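Local coordinates for protein kinectin 1 (Kinesin receptor) (Legionella pneumophila, PDB 4MU6) that is a Legionella effector of unresolved molecular function, represented by the helical N-terminal coiled-coil domain of a longer, membrane-associated protein, at residues 85-90 against 198-203; 78-83 against 209-214; 95-100 against 188-193; 102-107 against 181-186; 74-79 against 223-228. All coordinates share one frame; numbering follows the deposited sequence.

Contact 1: residues 85-90 against 198-203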
# COMPACT_ATOMS: atom_id res chain seq x y z
N GLU A 85 -17.04 8.48 -10.22
CA GLU A 85 -17.85 8.61 -11.42
C GLU A 85 -19.11 7.76 -11.38
O GLU A 85 -20.18 8.18 -11.85
CB GLU A 85 -17.03 8.27 -12.66
CG GLU A 85 -16.02 9.33 -13.02
CD GLU A 85 -14.74 8.74 -13.58
OE1 GLU A 85 -14.73 7.52 -13.87
OE2 GLU A 85 -13.75 9.49 -13.71
N GLN A 86 -18.98 6.55 -10.83
CA GLN A 86 -20.13 5.68 -10.67
C GLN A 86 -21.09 6.22 -9.62
O GLN A 86 -22.31 6.20 -9.82
CB GLN A 86 -19.68 4.25 -10.34
CG GLN A 86 -19.11 3.54 -11.54
CD GLN A 86 -18.27 2.34 -11.19
OE1 GLN A 86 -17.85 2.17 -10.04
NE2 GLN A 86 -18.02 1.48 -12.18
N ASP A 87 -20.57 6.71 -8.50
CA ASP A 87 -21.43 7.34 -7.51
C ASP A 87 -22.14 8.56 -8.10
O ASP A 87 -23.34 8.72 -7.92
CB ASP A 87 -20.66 7.72 -6.25
CG ASP A 87 -20.30 6.52 -5.40
OD1 ASP A 87 -20.70 5.38 -5.75
OD2 ASP A 87 -19.61 6.72 -4.37
N ASP A 88 -21.40 9.41 -8.81
CA ASP A 88 -21.98 10.61 -9.39
C ASP A 88 -23.10 10.27 -10.35
O ASP A 88 -24.16 10.91 -10.34
CB ASP A 88 -20.92 11.42 -10.14
CG ASP A 88 -20.00 12.19 -9.19
OD1 ASP A 88 -20.29 12.26 -7.98
OD2 ASP A 88 -18.98 12.74 -9.68
N ALA A 89 -22.87 9.26 -11.19
CA ALA A 89 -23.87 8.82 -12.17
C ALA A 89 -25.13 8.23 -11.53
O ALA A 89 -26.25 8.41 -12.03
CB ALA A 89 -23.25 7.82 -13.13
N GLU A 90 -24.94 7.50 -10.43
CA GLU A 90 -26.08 6.92 -9.73
C GLU A 90 -26.88 8.03 -9.06
O GLU A 90 -28.11 8.01 -9.08
CB GLU A 90 -25.64 5.87 -8.69
CG GLU A 90 -26.82 5.27 -7.92
CD GLU A 90 -26.40 4.32 -6.79
OE1 GLU A 90 -25.73 4.77 -5.82
OE2 GLU A 90 -26.77 3.12 -6.87
N SER A 198 -22.85 9.05 0.36
CA SER A 198 -22.29 10.08 1.24
C SER A 198 -21.12 9.50 2.05
O SER A 198 -20.10 10.18 2.27
CB SER A 198 -23.37 10.64 2.16
OG SER A 198 -22.81 11.59 3.05
N GLN A 199 -21.29 8.26 2.50
CA GLN A 199 -20.22 7.54 3.19
C GLN A 199 -19.03 7.30 2.28
O GLN A 199 -17.90 7.45 2.72
CB GLN A 199 -20.73 6.22 3.78
CG GLN A 199 -21.51 6.39 5.09
CD GLN A 199 -22.49 5.24 5.36
OE1 GLN A 199 -22.18 4.08 5.12
NE2 GLN A 199 -23.67 5.58 5.86
N HIS A 200 -19.27 6.94 1.01
CA HIS A 200 -18.15 6.66 0.10
C HIS A 200 -17.35 7.94 -0.12
O HIS A 200 -16.12 7.89 -0.27
CB HIS A 200 -18.63 6.16 -1.27
CG HIS A 200 -19.12 4.74 -1.27
ND1 HIS A 200 -19.77 4.19 -2.35
CD2 HIS A 200 -19.05 3.77 -0.33
CE1 HIS A 200 -20.09 2.94 -2.08
NE2 HIS A 200 -19.67 2.66 -0.86
N HIS A 201 -18.06 9.06 -0.15
CA HIS A 201 -17.46 10.37 -0.40
C HIS A 201 -16.58 10.80 0.76
O HIS A 201 -15.44 11.24 0.57
CB HIS A 201 -18.56 11.40 -0.64
CG HIS A 201 -18.05 12.80 -0.75
ND1 HIS A 201 -18.21 13.74 0.25
CD2 HIS A 201 -17.37 13.43 -1.74
CE1 HIS A 201 -17.65 14.88 -0.12
NE2 HIS A 201 -17.13 14.72 -1.33
N THR A 202 -17.11 10.68 1.97
CA THR A 202 -16.34 10.96 3.17
C THR A 202 -14.99 10.21 3.18
O THR A 202 -13.94 10.83 3.35
CB THR A 202 -17.17 10.67 4.42
OG1 THR A 202 -18.25 11.61 4.49
CG2 THR A 202 -16.33 10.81 5.67
N LYS A 203 -15.01 8.89 2.94
CA LYS A 203 -13.76 8.12 2.88
C LYS A 203 -12.80 8.60 1.78
O LYS A 203 -11.59 8.64 1.99
CB LYS A 203 -14.04 6.62 2.74
CG LYS A 203 -14.81 6.04 3.91
CD LYS A 203 -15.17 4.58 3.66
CE LYS A 203 -15.98 4.02 4.79
NZ LYS A 203 -16.35 2.60 4.52

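Contact 2: residues 78-83 against 209-214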
# COMPACT_ATOMS: atom_id res chain seq x y z
N ALA A 78 -6.70 5.70 -8.73
CA ALA A 78 -7.54 5.24 -9.83
C ALA A 78 -8.88 4.58 -9.37
O ALA A 78 -9.92 4.82 -9.98
CB ALA A 78 -6.75 4.29 -10.75
N GLU A 79 -8.84 3.77 -8.31
CA GLU A 79 -10.06 3.16 -7.78
C GLU A 79 -11.01 4.24 -7.32
O GLU A 79 -12.22 4.18 -7.58
CB GLU A 79 -9.75 2.26 -6.58
CG GLU A 79 -9.60 0.79 -6.87
CD GLU A 79 -9.33 -0.02 -5.60
OE1 GLU A 79 -8.15 -0.14 -5.20
OE2 GLU A 79 -10.31 -0.51 -5.00
N ASP A 80 -10.47 5.23 -6.63
CA ASP A 80 -11.27 6.33 -6.10
C ASP A 80 -11.89 7.19 -7.19
O ASP A 80 -13.01 7.68 -7.01
CB ASP A 80 -10.45 7.19 -5.13
CG ASP A 80 -10.23 6.51 -3.80
OD1 ASP A 80 -10.68 5.36 -3.66
OD2 ASP A 80 -9.59 7.11 -2.91
N LYS A 81 -11.20 7.38 -8.31
CA LYS A 81 -11.77 8.16 -9.41
C LYS A 81 -12.89 7.39 -10.12
O LYS A 81 -13.88 7.99 -10.56
CB LYS A 81 -10.70 8.61 -10.41
CG LYS A 81 -9.76 9.69 -9.87
CD LYS A 81 -8.59 9.94 -10.83
CE LYS A 81 -7.51 10.83 -10.22
NZ LYS A 81 -6.24 10.81 -11.04
N ILE A 82 -12.74 6.07 -10.20
CA ILE A 82 -13.78 5.21 -10.75
C ILE A 82 -15.02 5.21 -9.87
O ILE A 82 -16.13 5.38 -10.36
CB ILE A 82 -13.29 3.76 -10.92
CG1 ILE A 82 -12.35 3.67 -12.11
CG2 ILE A 82 -14.46 2.81 -11.09
CD1 ILE A 82 -12.89 4.34 -13.36
N GLN A 83 -14.83 5.03 -8.56
CA GLN A 83 -15.97 4.99 -7.65
C GLN A 83 -16.69 6.33 -7.61
O GLN A 83 -17.90 6.39 -7.38
CB GLN A 83 -15.51 4.57 -6.25
CG GLN A 83 -16.64 4.51 -5.22
CD GLN A 83 -16.12 4.38 -3.79
OE1 GLN A 83 -15.57 5.33 -3.21
NE2 GLN A 83 -16.28 3.19 -3.23
N GLN A 209 -7.18 13.84 1.76
CA GLN A 209 -6.49 14.65 2.74
C GLN A 209 -5.10 14.06 3.02
O GLN A 209 -4.10 14.79 3.09
CB GLN A 209 -7.29 14.72 4.03
CG GLN A 209 -6.65 15.58 5.10
CD GLN A 209 -6.91 17.07 4.90
OE1 GLN A 209 -7.56 17.47 3.93
NE2 GLN A 209 -6.41 17.89 5.82
N ALA A 210 -5.05 12.74 3.17
CA ALA A 210 -3.79 12.06 3.46
C ALA A 210 -2.80 12.27 2.32
O ALA A 210 -1.60 12.35 2.55
CB ALA A 210 -4.01 10.56 3.68
N ARG A 211 -3.32 12.34 1.10
CA ARG A 211 -2.44 12.52 -0.05
C ARG A 211 -1.70 13.86 0.02
O ARG A 211 -0.54 13.94 -0.40
CB ARG A 211 -3.19 12.36 -1.37
CG ARG A 211 -3.66 10.92 -1.62
CD ARG A 211 -4.20 10.74 -3.04
NE ARG A 211 -4.85 9.44 -3.16
CZ ARG A 211 -6.16 9.22 -3.03
NH1 ARG A 211 -7.00 10.23 -2.81
NH2 ARG A 211 -6.63 8.00 -3.14
N ILE A 212 -2.35 14.89 0.56
CA ILE A 212 -1.69 16.18 0.75
C ILE A 212 -0.45 16.03 1.63
O ILE A 212 0.59 16.57 1.34
CB ILE A 212 -2.64 17.21 1.40
CG1 ILE A 212 -3.83 17.52 0.48
CG2 ILE A 212 -1.87 18.46 1.76
CD1 ILE A 212 -3.45 18.25 -0.80
N GLY A 213 -0.58 15.28 2.72
CA GLY A 213 0.54 15.05 3.61
C GLY A 213 1.60 14.18 2.94
O GLY A 213 2.79 14.50 2.99
N TYR A 214 1.17 13.09 2.31
CA TYR A 214 2.11 12.18 1.67
C TYR A 214 2.90 12.88 0.57
O TYR A 214 4.12 12.72 0.48
CB TYR A 214 1.40 10.95 1.10
CG TYR A 214 2.29 10.04 0.26
CD1 TYR A 214 3.22 9.20 0.85
CD2 TYR A 214 2.19 10.04 -1.13
CE1 TYR A 214 4.03 8.37 0.09
CE2 TYR A 214 2.99 9.20 -1.90
CZ TYR A 214 3.90 8.37 -1.29
OH TYR A 214 4.70 7.55 -2.04
O HOH W 1 -9.81 9.81 -2.65

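Contact 3: residues 95-100 against 188-193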
# COMPACT_ATOMS: atom_id res chain seq x y z
N LYS A 95 -31.62 11.34 -8.56
CA LYS A 95 -32.17 12.68 -8.54
C LYS A 95 -33.40 12.78 -9.46
O LYS A 95 -34.42 13.36 -9.11
CB LYS A 95 -31.11 13.70 -8.95
CG LYS A 95 -31.60 15.13 -9.05
CD LYS A 95 -30.46 16.08 -9.41
CE LYS A 95 -30.88 17.54 -9.30
NZ LYS A 95 -31.82 17.93 -10.39
N LYS A 96 -33.29 12.17 -10.64
CA LYS A 96 -34.36 12.19 -11.62
C LYS A 96 -35.52 11.30 -11.17
O LYS A 96 -36.68 11.61 -11.39
CB LYS A 96 -33.84 11.72 -12.98
CG LYS A 96 -32.67 12.55 -13.50
CD LYS A 96 -32.11 12.01 -14.80
CE LYS A 96 -30.99 12.89 -15.35
NZ LYS A 96 -30.52 12.42 -16.68
N LEU A 97 -35.19 10.17 -10.56
CA LEU A 97 -36.20 9.27 -10.07
C LEU A 97 -36.97 9.92 -8.92
O LEU A 97 -38.19 9.85 -8.86
CB LEU A 97 -35.56 7.98 -9.60
CG LEU A 97 -36.54 6.89 -9.18
CD1 LEU A 97 -37.49 6.54 -10.33
CD2 LEU A 97 -35.76 5.66 -8.72
N LYS A 98 -36.23 10.54 -8.00
CA LYS A 98 -36.85 11.20 -6.85
C LYS A 98 -37.85 12.25 -7.31
O LYS A 98 -38.94 12.35 -6.76
CB LYS A 98 -35.79 11.81 -5.94
CG LYS A 98 -36.36 12.64 -4.81
CD LYS A 98 -35.27 13.01 -3.82
CE LYS A 98 -35.86 13.68 -2.59
NZ LYS A 98 -34.87 13.73 -1.48
N GLU A 99 -37.48 13.01 -8.34
CA GLU A 99 -38.38 14.01 -8.91
C GLU A 99 -39.65 13.39 -9.51
O GLU A 99 -40.73 13.88 -9.25
CB GLU A 99 -37.66 14.85 -9.96
CG GLU A 99 -36.64 15.80 -9.39
CD GLU A 99 -35.75 16.43 -10.46
OE1 GLU A 99 -35.99 16.16 -11.66
OE2 GLU A 99 -34.82 17.18 -10.10
N VAL A 100 -39.53 12.35 -10.33
CA VAL A 100 -40.74 11.76 -10.92
C VAL A 100 -41.63 11.11 -9.86
O VAL A 100 -42.84 11.31 -9.87
CB VAL A 100 -40.46 10.79 -12.10
CG1 VAL A 100 -39.76 11.51 -13.24
CG2 VAL A 100 -39.65 9.59 -11.66
N ASN A 188 -37.80 5.78 -0.09
CA ASN A 188 -36.97 5.32 1.01
C ASN A 188 -35.68 4.63 0.56
O ASN A 188 -34.62 4.88 1.15
CB ASN A 188 -37.75 4.38 1.92
CG ASN A 188 -38.80 5.11 2.73
OD1 ASN A 188 -38.67 6.29 3.05
ND2 ASN A 188 -39.86 4.38 3.08
N GLU A 189 -35.76 3.78 -0.46
CA GLU A 189 -34.59 3.08 -0.96
C GLU A 189 -33.61 4.06 -1.61
O GLU A 189 -32.41 3.81 -1.63
CB GLU A 189 -34.96 1.98 -1.96
CG GLU A 189 -35.59 0.76 -1.31
CD GLU A 189 -36.35 -0.09 -2.31
OE1 GLU A 189 -36.61 0.39 -3.43
OE2 GLU A 189 -36.68 -1.25 -1.98
N ILE A 190 -34.13 5.17 -2.14
CA ILE A 190 -33.30 6.25 -2.65
C ILE A 190 -32.51 6.89 -1.53
O ILE A 190 -31.33 7.18 -1.68
CB ILE A 190 -34.12 7.33 -3.38
CG1 ILE A 190 -34.50 6.86 -4.79
CG2 ILE A 190 -33.32 8.64 -3.50
CD1 ILE A 190 -35.45 7.78 -5.49
N GLU A 191 -33.17 7.12 -0.40
CA GLU A 191 -32.49 7.73 0.73
C GLU A 191 -31.37 6.82 1.20
O GLU A 191 -30.31 7.30 1.60
CB GLU A 191 -33.46 8.05 1.88
CG GLU A 191 -34.40 9.20 1.56
CD GLU A 191 -35.34 9.57 2.72
OE1 GLU A 191 -35.85 8.65 3.41
OE2 GLU A 191 -35.58 10.78 2.91
N LYS A 192 -31.61 5.51 1.14
CA LYS A 192 -30.60 4.54 1.56
C LYS A 192 -29.38 4.59 0.64
O LYS A 192 -28.25 4.54 1.11
CB LYS A 192 -31.17 3.13 1.58
CG LYS A 192 -32.07 2.84 2.76
CD LYS A 192 -32.76 1.46 2.64
CE LYS A 192 -31.78 0.32 2.82
NZ LYS A 192 -31.09 0.39 4.15
N ARG A 193 -29.62 4.68 -0.67
CA ARG A 193 -28.52 4.73 -1.61
C ARG A 193 -27.79 6.07 -1.52
O ARG A 193 -26.58 6.12 -1.74
CB ARG A 193 -28.99 4.47 -3.04
CG ARG A 193 -29.44 3.02 -3.29
CD ARG A 193 -29.62 2.74 -4.77
NE ARG A 193 -30.59 3.65 -5.40
CZ ARG A 193 -31.88 3.39 -5.53
NH1 ARG A 193 -32.40 2.26 -5.05
NH2 ARG A 193 -32.67 4.27 -6.12

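Contact 4: residues 102-107 against 181-186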
# COMPACT_ATOMS: atom_id res chain seq x y z
N THR A 102 -41.93 11.84 -6.81
CA THR A 102 -42.50 12.85 -5.93
C THR A 102 -43.56 13.63 -6.68
O THR A 102 -44.57 14.00 -6.11
CB THR A 102 -41.41 13.80 -5.42
OG1 THR A 102 -40.44 13.03 -4.69
CG2 THR A 102 -42.00 14.88 -4.52
N ARG A 103 -43.33 13.86 -7.96
CA ARG A 103 -44.32 14.53 -8.78
C ARG A 103 -45.58 13.67 -8.83
O ARG A 103 -46.68 14.17 -8.68
CB ARG A 103 -43.76 14.81 -10.18
CG ARG A 103 -44.74 15.42 -11.16
CD ARG A 103 -44.07 15.72 -12.49
NE ARG A 103 -42.93 16.61 -12.32
CZ ARG A 103 -41.68 16.31 -12.63
NH1 ARG A 103 -41.38 15.13 -13.18
NH2 ARG A 103 -40.72 17.20 -12.42
N GLU A 104 -45.41 12.35 -8.98
CA GLU A 104 -46.59 11.47 -8.99
C GLU A 104 -47.31 11.44 -7.64
O GLU A 104 -48.54 11.57 -7.58
CB GLU A 104 -46.20 10.06 -9.42
CG GLU A 104 -47.38 9.11 -9.47
CD GLU A 104 -47.07 7.84 -10.25
OE1 GLU A 104 -45.90 7.38 -10.20
OE2 GLU A 104 -47.99 7.32 -10.92
N LEU A 105 -46.54 11.30 -6.57
CA LEU A 105 -47.09 11.28 -5.21
C LEU A 105 -47.93 12.51 -4.88
O LEU A 105 -48.98 12.40 -4.24
CB LEU A 105 -45.97 11.18 -4.18
CG LEU A 105 -45.57 9.79 -3.68
CD1 LEU A 105 -44.53 9.94 -2.60
CD2 LEU A 105 -46.78 9.04 -3.16
N ASN A 106 -47.47 13.69 -5.30
CA ASN A 106 -48.21 14.93 -5.05
C ASN A 106 -49.51 15.01 -5.85
O ASN A 106 -50.34 15.89 -5.61
CB ASN A 106 -47.36 16.17 -5.34
CG ASN A 106 -46.13 16.24 -4.46
OD1 ASN A 106 -46.15 15.79 -3.31
ND2 ASN A 106 -45.05 16.79 -4.99
N HIS A 107 -49.70 14.09 -6.79
CA HIS A 107 -50.91 14.10 -7.61
C HIS A 107 -51.91 13.00 -7.25
O HIS A 107 -53.09 13.09 -7.57
CB HIS A 107 -50.56 14.05 -9.10
CG HIS A 107 -51.76 14.21 -10.00
ND1 HIS A 107 -52.67 15.23 -9.84
CD2 HIS A 107 -52.19 13.47 -11.05
CE1 HIS A 107 -53.61 15.12 -10.76
NE2 HIS A 107 -53.34 14.06 -11.51
N VAL A 181 -48.04 3.78 -1.88
CA VAL A 181 -47.12 3.12 -0.97
C VAL A 181 -45.84 2.65 -1.71
O VAL A 181 -44.75 2.74 -1.16
CB VAL A 181 -47.80 1.95 -0.24
CG1 VAL A 181 -48.60 1.14 -1.21
CG2 VAL A 181 -46.78 1.08 0.46
N ASN A 182 -45.98 2.19 -2.95
CA ASN A 182 -44.81 1.80 -3.74
C ASN A 182 -43.84 2.95 -4.02
O ASN A 182 -42.61 2.77 -3.94
CB ASN A 182 -45.22 1.13 -5.05
CG ASN A 182 -45.65 -0.29 -4.84
OD1 ASN A 182 -45.37 -0.87 -3.79
ND2 ASN A 182 -46.34 -0.87 -5.81
N ASN A 183 -44.38 4.10 -4.38
CA ASN A 183 -43.53 5.26 -4.58
C ASN A 183 -42.86 5.66 -3.27
O ASN A 183 -41.72 6.09 -3.25
CB ASN A 183 -44.30 6.43 -5.19
CG ASN A 183 -44.64 6.18 -6.64
OD1 ASN A 183 -44.53 5.05 -7.12
ND2 ASN A 183 -45.08 7.23 -7.34
N LYS A 184 -43.56 5.49 -2.16
CA LYS A 184 -42.94 5.80 -0.89
C LYS A 184 -41.78 4.85 -0.57
O LYS A 184 -40.75 5.30 -0.09
CB LYS A 184 -43.95 5.86 0.25
CG LYS A 184 -44.56 7.24 0.39
CD LYS A 184 -45.28 7.39 1.72
CE LYS A 184 -46.73 7.02 1.59
NZ LYS A 184 -47.40 7.04 2.92
N ILE A 185 -41.95 3.56 -0.86
CA ILE A 185 -40.87 2.60 -0.67
C ILE A 185 -39.66 2.98 -1.54
O ILE A 185 -38.52 2.94 -1.07
CB ILE A 185 -41.35 1.16 -0.95
CG1 ILE A 185 -42.30 0.71 0.16
CG2 ILE A 185 -40.17 0.18 -1.07
CD1 ILE A 185 -43.13 -0.52 -0.17
N LYS A 186 -39.91 3.37 -2.78
CA LYS A 186 -38.82 3.70 -3.71
C LYS A 186 -38.13 4.98 -3.27
O LYS A 186 -36.97 5.20 -3.58
CB LYS A 186 -39.37 3.87 -5.13
CG LYS A 186 -39.51 2.59 -5.93
CD LYS A 186 -40.48 2.79 -7.09
CE LYS A 186 -40.61 1.53 -7.94
NZ LYS A 186 -41.80 1.63 -8.85

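Contact 5: residues 74-79 against 223-228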
# COMPACT_ATOMS: atom_id res chain seq x y z
N LYS A 74 -1.05 4.91 -6.58
CA LYS A 74 -1.66 5.17 -7.88
C LYS A 74 -2.89 4.29 -8.12
O LYS A 74 -3.85 4.70 -8.76
CB LYS A 74 -0.64 4.93 -9.01
CG LYS A 74 0.52 5.93 -9.05
CD LYS A 74 1.63 5.46 -10.01
CE LYS A 74 2.70 6.53 -10.20
NZ LYS A 74 3.89 6.03 -10.98
N ALA A 75 -2.82 3.06 -7.62
CA ALA A 75 -3.90 2.10 -7.82
C ALA A 75 -5.11 2.58 -7.02
O ALA A 75 -6.22 2.59 -7.53
CB ALA A 75 -3.46 0.71 -7.39
N GLN A 76 -4.88 3.00 -5.78
CA GLN A 76 -5.97 3.53 -4.96
C GLN A 76 -6.57 4.80 -5.54
O GLN A 76 -7.79 5.00 -5.47
CB GLN A 76 -5.52 3.81 -3.53
CG GLN A 76 -6.67 4.31 -2.64
CD GLN A 76 -7.62 3.20 -2.22
OE1 GLN A 76 -7.21 2.23 -1.56
NE2 GLN A 76 -8.89 3.33 -2.59
N LEU A 77 -5.72 5.68 -6.08
CA LEU A 77 -6.22 6.91 -6.68
C LEU A 77 -7.16 6.56 -7.83
O LEU A 77 -8.29 7.04 -7.88
CB LEU A 77 -5.10 7.84 -7.15
CG LEU A 77 -5.57 9.23 -7.59
CD1 LEU A 77 -6.41 9.94 -6.51
CD2 LEU A 77 -4.40 10.12 -8.01
N ALA A 78 -6.70 5.70 -8.73
CA ALA A 78 -7.54 5.24 -9.83
C ALA A 78 -8.88 4.58 -9.37
O ALA A 78 -9.92 4.82 -9.98
CB ALA A 78 -6.75 4.29 -10.75
N GLU A 79 -8.84 3.77 -8.31
CA GLU A 79 -10.06 3.16 -7.78
C GLU A 79 -11.01 4.24 -7.32
O GLU A 79 -12.22 4.18 -7.58
CB GLU A 79 -9.75 2.26 -6.58
CG GLU A 79 -9.60 0.79 -6.87
CD GLU A 79 -9.33 -0.02 -5.60
OE1 GLU A 79 -8.15 -0.14 -5.20
OE2 GLU A 79 -10.31 -0.51 -5.00
N SER A 223 -2.49 6.04 5.01
CA SER A 223 -3.77 6.74 5.13
C SER A 223 -4.33 7.15 3.76
O SER A 223 -5.47 7.59 3.66
CB SER A 223 -3.70 7.96 6.07
OG SER A 223 -3.26 7.60 7.37
N THR A 224 -3.55 6.97 2.70
CA THR A 224 -4.10 7.17 1.37
C THR A 224 -4.73 5.88 0.81
O THR A 224 -5.23 5.87 -0.31
CB THR A 224 -3.04 7.66 0.37
OG1 THR A 224 -2.22 6.56 -0.05
CG2 THR A 224 -2.16 8.74 1.01
N LEU A 225 -4.69 4.80 1.58
CA LEU A 225 -5.20 3.51 1.08
C LEU A 225 -6.36 2.99 1.91
O LEU A 225 -6.44 3.26 3.11
CB LEU A 225 -4.09 2.46 1.08
CG LEU A 225 -2.78 2.93 0.43
CD1 LEU A 225 -1.66 1.96 0.74
CD2 LEU A 225 -2.96 3.10 -1.07
N SER A 226 -7.24 2.21 1.28
CA SER A 226 -8.29 1.50 1.99
C SER A 226 -7.61 0.43 2.82
O SER A 226 -6.46 0.09 2.55
CB SER A 226 -9.24 0.83 1.00
OG SER A 226 -8.53 -0.13 0.22
N GLY A 227 -8.33 -0.12 3.80
CA GLY A 227 -7.76 -1.13 4.68
C GLY A 227 -7.22 -2.33 3.94
O GLY A 227 -6.15 -2.85 4.26
N LYS A 228 -7.96 -2.77 2.93
CA LYS A 228 -7.58 -3.92 2.12
C LYS A 228 -6.31 -3.64 1.33
O LYS A 228 -5.47 -4.53 1.16
CB LYS A 228 -8.71 -4.29 1.17
CG LYS A 228 -8.34 -5.39 0.17
CD LYS A 228 -9.47 -5.62 -0.82
CE LYS A 228 -9.06 -6.59 -1.92
NZ LYS A 228 -10.22 -6.92 -2.80
O HOH W 2 -10.59 -1.14 -1.68

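Contact 1: residues 85-90 against 198-203
Asp-87 reaches out from helix 43-105 to the imidazole of His-200 on helix 158-217, and this single polar pair makes up the contact. At both residues CG lies opposite the carbonyl carbon and beside the backbone N (chi1 near -73° in each). Each side chain leaves its helix toward the other, and the two meet at about a right angle. The flat ends are nonetheless nearly coplanar, their planes only 14° apart. His-200 ND1 donates to Asp-87 OD2 over 3.2 Å, with the carboxylate oxygen at the ring edge and practically in the ring plane. OD2 receives the proton on its syn side, but the bond is noticeably bent at 142°. The same Asp-87 OD2 lies 3.3 Å from His-200 CB, a sign that the carboxylate is tucked in at the root of the imidazole. The stronger partner of OD2 is Arg-204, one helical turn further along, which forms a salt bridge with it. This surface contact is therefore a worked case of one carboxylate oxygen serving two donors of the facing helix; the carboxylate might favour a protonated His-200, an effect the nearby Arg-204 would partly offset.

Contact 2: residues 78-83 against 209-214
Through a chi1 of -68° the CG of Arg-211 is set opposite its carbonyl carbon, and the chain then runs extended from CG to NE, a long arm that carries the guanidinium to Asp-80. The helices themselves are far apart here: the nearest CA atoms, of Asp-80 and Arg-211, are 12.4 Å from each other. Arg-211 NH2 donates to Asp-80 OD2 over 3.1 Å in a nearly straight salt bridge (170°). The acceptor lies in the guanidinium plane, yet the carboxylate is turned steeply against it and is approached from above its own plane. A water accepts from Arg-211 NH1 at 2.8 Å and donates to Asp-80 OD2 at 2.7 Å, so NH2 reaches OD2 directly and NH1 through the water. The other oxygen, OD1, is held by Gln-76 and by a salt bridge to Arg-207. The bridge is buried where helix 158-217 diverges from helix 43-105, and Thr-224 in the link to helix 227-273, together with Tyr-73 and Leu-77, packs against the arginine.

Contact 3: residues 95-100 against 188-193
The guanidinium of Arg-193 presents its edge to Leu-97, whose CD2 lies near the guanidinium plane, 4.3 Å from Arg-193 NH2. One face of the group is turned back on its own helix, with Glu-189 O 3.7 Å above the plane and Ile-190 CA beside it, both off the centre of the group. The same NH2 forms a salt bridge with Asp-94, one turn before Lys-98. Beside these charged groups lies the apolar part of the contact. Ile-190 is its buried member: CG1 stands beside the backbone N (chi1 -78°) and the chain continues extended to CD1, which is thereby pushed across to the opposite helix. Ile-190 CD1 lies 3.9 Å from Leu-97 CD2, 3.8 Å from Lys-98 N and 4.1 Å from Lys-98 CB. One methyl group thus rests in the angle between two successive residues. Further out, Lys-98 NZ and Glu-191 OE2 carry opposite charges but remain 5.3 Å apart. The short helical segments run antiparallel, their axes approaching to 10.6 Å at a crossing of -156°, and the aliphatic centre bordered by charged residues is consistent with the antiparallel coiled-coil packing suggested by the family.

Contact 4: residues 102-107 against 181-186
Leu-105 lays its branched end over the root of Asn-183, the two side chains sliding past each other in opposite directions. Leu-105 CG comes to 3.9 Å from Asn-183 CB. Leu-105 CD1 lies 4.0 Å from Lys-184 CG, the leucine crossing the aliphatic part of that chain at about a right angle. Beyond its CB, Asn-183 turns polar. Asn-183 ND2 donates to Glu-104 OE1 over 3.0 Å in a bond that is close to straight (166°). The acceptor lies in the amide plane, whereas the donor stands well above the plane of the carboxylate, 46° out of it. The glutamate gets there because CG is placed opposite the backbone N (chi1 -179°) and the chain stays extended beyond it, running across the amide. The second amide atom is also used: Gln-179, a turn earlier on helix 158-217, donates to Asn-183 OD1. Leu-187 and Leu-101 extend the apolar side of the interface along the pair of helices. Asn-183 is buried, yet both ends of its amide have a partner, one from each helix. Its rotation is thereby fixed, with ND2 toward the carboxylate and OD1 toward Gln-179, while its aliphatic root still serves as a packing surface for leucine.

Contact 5: residues 74-79 against 223-228
Gln-76, on helix 43-105, faces Leu-225 with their CA atoms only 6.1 Å apart, where a 3-10 turn opens into two extended residues, Leu-225 and Ser-226, ahead of helix 227-273. The glutamine carries the contact. Its CG stands opposite the backbone N (chi1 -177°) and the chain then bends at chi2 (76°), folding the amide over the incoming backbone. Ser-226 N donates to Gln-76 OE1 at 2.8 Å along a nearly straight N-H (169°), although it stands above the plane of the amide carbonyl. Asn-229 ND2 donates to the same oxygen, so two donors grip it. The aliphatic part of the chain is used as well: Gln-76 CG abuts Thr-224 O at 3.2 Å and Gln-76 CB meets Leu-225 CD2 at 3.6 Å. A water 3.0 Å from Ser-226 OG donates weakly to Glu-79 OE2, and Asn-229 is also held by the other oxygen of that carboxylate. The end of the Gln-76 side chain thus takes the backbone N-H of Ser-226, with Ser-226 OG, 3.2 Å from Gln-76 OE1, at most a weak further donor. The arrangement is that of a serine N-cap: Ser-226 precedes helix 227-273, its OG weakly capping the N of Asn-229, while its own backbone N-H is taken by a side-chain amide of helix 43-105.

All five contacts begin on the long helix 43-105, and going along it from the N terminus their partners are met in reverse order. Contact 5 closes the longest loop, bringing the start of helix 227-273 back to residues 74-79. Contact 2 begins from an overlapping stretch and lies about 6 Å from it, centre to centre, at the far end of helix 158-217. Contact 1 is nested inside contact 2, contact 3 inside contact 1 and contact 4 inside contact 3, so none cross. Contacts 1 to 4 hold helix 43-105 and helix 158-217 together antiparallel, with helix 108-127 between them in the chain, whereas contact 5 ties in helix 227-273 where helix 158-217 has ended.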